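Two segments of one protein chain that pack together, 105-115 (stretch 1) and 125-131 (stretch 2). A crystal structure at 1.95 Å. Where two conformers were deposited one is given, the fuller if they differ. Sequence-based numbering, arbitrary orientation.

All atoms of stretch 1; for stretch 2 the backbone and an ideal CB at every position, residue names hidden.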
# COMPACT_ATOMS: atom_id res chain seq x y z
N ILE A 105 6.79 -2.35 2.67
CA ILE A 105 6.13 -2.32 1.36
C ILE A 105 6.36 -0.96 0.74
O ILE A 105 6.13 0.05 1.38
CB ILE A 105 4.60 -2.60 1.45
CG1 ILE A 105 4.34 -3.97 2.05
CG2 ILE A 105 3.96 -2.59 0.06
CD1 ILE A 105 2.88 -4.22 2.40
N LYS A 106 6.83 -0.95 -0.49
CA LYS A 106 6.97 0.25 -1.25
C LYS A 106 6.20 0.09 -2.54
O LYS A 106 6.34 -0.92 -3.25
CB LYS A 106 8.44 0.55 -1.52
CG LYS A 106 8.61 1.80 -2.35
CD LYS A 106 10.04 2.06 -2.80
CE LYS A 106 10.14 3.49 -3.37
NZ LYS A 106 9.03 3.82 -4.33
N LEU A 107 5.35 1.07 -2.82
CA LEU A 107 4.49 1.06 -4.00
C LEU A 107 4.60 2.35 -4.81
O LEU A 107 4.40 3.43 -4.28
CB LEU A 107 3.04 0.92 -3.57
CG LEU A 107 2.80 -0.12 -2.48
CD1 LEU A 107 1.38 -0.13 -2.05
CD2 LEU A 107 3.12 -1.45 -3.04
N SER A 108 4.86 2.20 -6.09
CA SER A 108 4.76 3.29 -7.04
C SER A 108 3.67 2.90 -8.04
O SER A 108 3.85 1.98 -8.84
CB SER A 108 6.09 3.48 -7.76
OG SER A 108 6.01 4.56 -8.66
N LEU A 109 2.56 3.62 -7.96
CA LEU A 109 1.37 3.37 -8.76
C LEU A 109 1.09 4.57 -9.68
O LEU A 109 0.89 5.68 -9.19
CB LEU A 109 0.22 3.18 -7.78
CG LEU A 109 0.56 2.35 -6.54
CD1 LEU A 109 -0.59 2.36 -5.56
CD2 LEU A 109 0.92 0.93 -6.93
N GLY A 110 1.05 4.34 -10.98
CA GLY A 110 0.86 5.43 -11.94
C GLY A 110 -0.58 5.92 -11.92
O GLY A 110 -0.89 7.02 -11.49
N THR A 111 -1.48 5.04 -12.33
CA THR A 111 -2.89 5.38 -12.45
C THR A 111 -3.74 4.17 -12.13
O THR A 111 -3.50 3.09 -12.67
CB THR A 111 -3.22 5.77 -13.92
OG1 THR A 111 -2.29 6.75 -14.37
CG2 THR A 111 -4.63 6.36 -14.01
N GLY A 112 -4.79 4.33 -11.34
CA GLY A 112 -5.67 3.22 -11.05
C GLY A 112 -6.14 3.19 -9.62
O GLY A 112 -6.15 4.21 -8.95
N GLU A 113 -6.52 2.00 -9.15
CA GLU A 113 -7.08 1.86 -7.82
C GLU A 113 -6.29 0.88 -7.00
O GLU A 113 -6.04 -0.28 -7.41
CB GLU A 113 -8.53 1.41 -7.91
CG GLU A 113 -9.44 2.41 -8.65
CD GLU A 113 -10.83 1.86 -8.86
OE1 GLU A 113 -11.05 0.66 -8.59
OE2 GLU A 113 -11.72 2.62 -9.30
N PHE A 114 -5.84 1.36 -5.86
CA PHE A 114 -5.05 0.54 -4.94
C PHE A 114 -5.87 0.28 -3.68
O PHE A 114 -6.31 1.22 -3.00
CB PHE A 114 -3.76 1.25 -4.59
CG PHE A 114 -2.94 0.55 -3.52
CD1 PHE A 114 -2.72 -0.81 -3.57
CD2 PHE A 114 -2.41 1.27 -2.47
CE1 PHE A 114 -1.99 -1.46 -2.57
CE2 PHE A 114 -1.67 0.63 -1.47
CZ PHE A 114 -1.47 -0.73 -1.52
N LYS A 115 -6.06 -0.99 -3.36
CA LYS A 115 -6.80 -1.40 -2.17
C LYS A 115 -5.97 -2.41 -1.42
O LYS A 115 -5.44 -3.38 -1.98
CB LYS A 115 -8.13 -2.03 -2.56
CG LYS A 115 -9.11 -1.13 -3.28
CD LYS A 115 -10.47 -1.86 -3.35
CE LYS A 115 -11.44 -1.31 -4.38
NZ LYS A 115 -11.26 0.13 -4.68
N UNK A 125 6.87 -0.79 7.60
CA UNK A 125 6.90 0.46 6.88
C UNK A 125 6.13 0.32 5.61
O UNK A 125 6.13 -0.75 5.00
CB UNK A 125 8.34 0.91 6.60
N UNK A 126 5.44 1.39 5.24
CA UNK A 126 4.69 1.46 4.00
C UNK A 126 4.95 2.80 3.36
O UNK A 126 4.84 3.82 4.03
CB UNK A 126 3.19 1.24 4.24
N UNK A 127 5.37 2.77 2.10
CA UNK A 127 5.53 3.95 1.28
C UNK A 127 4.73 3.78 0.01
O UNK A 127 4.94 2.82 -0.74
CB UNK A 127 7.00 4.21 0.97
N UNK A 128 3.82 4.71 -0.24
CA UNK A 128 2.96 4.65 -1.42
C UNK A 128 3.06 5.94 -2.19
O UNK A 128 2.87 7.00 -1.60
CB UNK A 128 1.51 4.37 -1.03
N UNK A 129 3.37 5.86 -3.48
CA UNK A 129 3.12 6.98 -4.37
C UNK A 129 2.04 6.65 -5.40
O UNK A 129 2.08 5.58 -6.00
CB UNK A 129 4.41 7.39 -5.08
N UNK A 130 1.12 7.59 -5.63
CA UNK A 130 0.06 7.40 -6.62
C UNK A 130 -0.01 8.67 -7.47
O UNK A 130 0.12 9.78 -6.98
CB UNK A 130 -1.28 7.10 -5.95
N UNK A 131 -0.13 8.47 -8.79
CA UNK A 131 -0.22 9.59 -9.72
C UNK A 131 -1.65 10.12 -9.80
O UNK A 131 -1.97 11.20 -9.30
CB UNK A 131 0.27 9.17 -11.11

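The two strands run parallel in register, and backbone hydrogen bonds join them from end to end.

Position 125 lies at the start. Its CA-to-CB bond points sideways, and the nearest atom to an ideal CB is Ile 105 N, 5.3 Å away. Many side chains would fit. The deposited residue is Glu 125. Its backbone O accepts from Ile 105 N at 2.9 Å.

Position 126 pairs with Ile 105, and its CB lies on the face that carries Ile 105, Leu 107 and Leu 109. An aliphatic side chain suits this apolar face. The residue is Leu 126. Its rotamer (chi1 t, chi2 p) brings CD1 to 3.7 Å from Ile 105 CB and 4.3 Å from Leu 107 CD1.

Position 127 faces the other way, on the face of Lys 106 and Ser 108, and lies beside Lys 106. Its ideal CB is 4.4 Å from Lys 106 CG. Polar residues of many sizes, threonine among them, would suit. The residue is Asn 127. Its CB is 4.3 Å from Lys 106 CG. Its ND2 donates to Glu 125 OE2 at 3.0 Å and to a water at 2.9 Å. That water donates to Ile 105 O at 2.8 Å, so it bridges the strands. Along the backbone, Asn 127 N donates to Ile 105 O at 2.9 Å, and Leu 107 N donates to Asn 127 O at 2.7 Å.

Position 128 returns to the leucine face. An ideal CB is 4.9 Å from Phe 114 CE2 and 5.4 Å from Leu 109 CD1. Valine, isoleucine or leucine would be reasonable. The residue is Val 128. Its CG2 lies 3.8 Å from Leu 107 CD1 and 4.1 Å from Phe 114 CE2, and its CG1 lies 4.2 Å from Leu 109 CD1.

Position 129 pairs with Ser 108. A CB has room, so the visible geometry does not demand glycine; small or polar residues would also fit. The residue is Gly 129. Its N donates to Leu 107 O at 2.8 Å, and its O accepts from Leu 109 N at 2.8 Å.

Position 130 shares the face of Leu 109, with Gly 112 and Phe 114 beyond. A long, flexible apolar side chain could reach them. The residue is Met 130, as selenomethionine. Its CE lies 3.5 Å from Leu 109 CD1, 4.0 Å from Phe 114 CB and 3.6 Å from Gly 112 O.

Position 131 turns the corner. An ideal CB would clash with Gly 110 O at 2.5 Å, so glycine is favored. Gly 131 is found, its N donating to Leu 109 O at 3.0 Å.

Stretch 2 125-131: ELNVGMG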
# COMPACT_ATOMS: atom_id res chain seq x y z
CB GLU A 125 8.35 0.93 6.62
CG GLU A 125 8.40 2.27 5.89
CD GLU A 125 9.77 2.94 5.99
OE1 GLU A 125 10.66 2.36 6.65
OE2 GLU A 125 9.95 4.04 5.40
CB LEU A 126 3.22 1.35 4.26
CG LEU A 126 2.29 1.49 3.05
CD1 LEU A 126 2.46 0.32 2.08
CD2 LEU A 126 0.83 1.60 3.50
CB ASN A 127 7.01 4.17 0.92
CG ASN A 127 7.80 4.68 2.08
OD1 ASN A 127 7.75 5.87 2.39
ND2 ASN A 127 8.47 3.79 2.79
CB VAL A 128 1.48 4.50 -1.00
CG1 VAL A 128 0.56 4.53 -2.18
CG2 VAL A 128 1.28 3.19 -0.27
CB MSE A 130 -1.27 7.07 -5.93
CG MSE A 130 -2.56 7.17 -6.77
SE MSE A 130 -2.81 5.84 -8.18
CE MSE A 130 -3.06 4.26 -7.10
O HOH W 1 8.42 0.94 2.69
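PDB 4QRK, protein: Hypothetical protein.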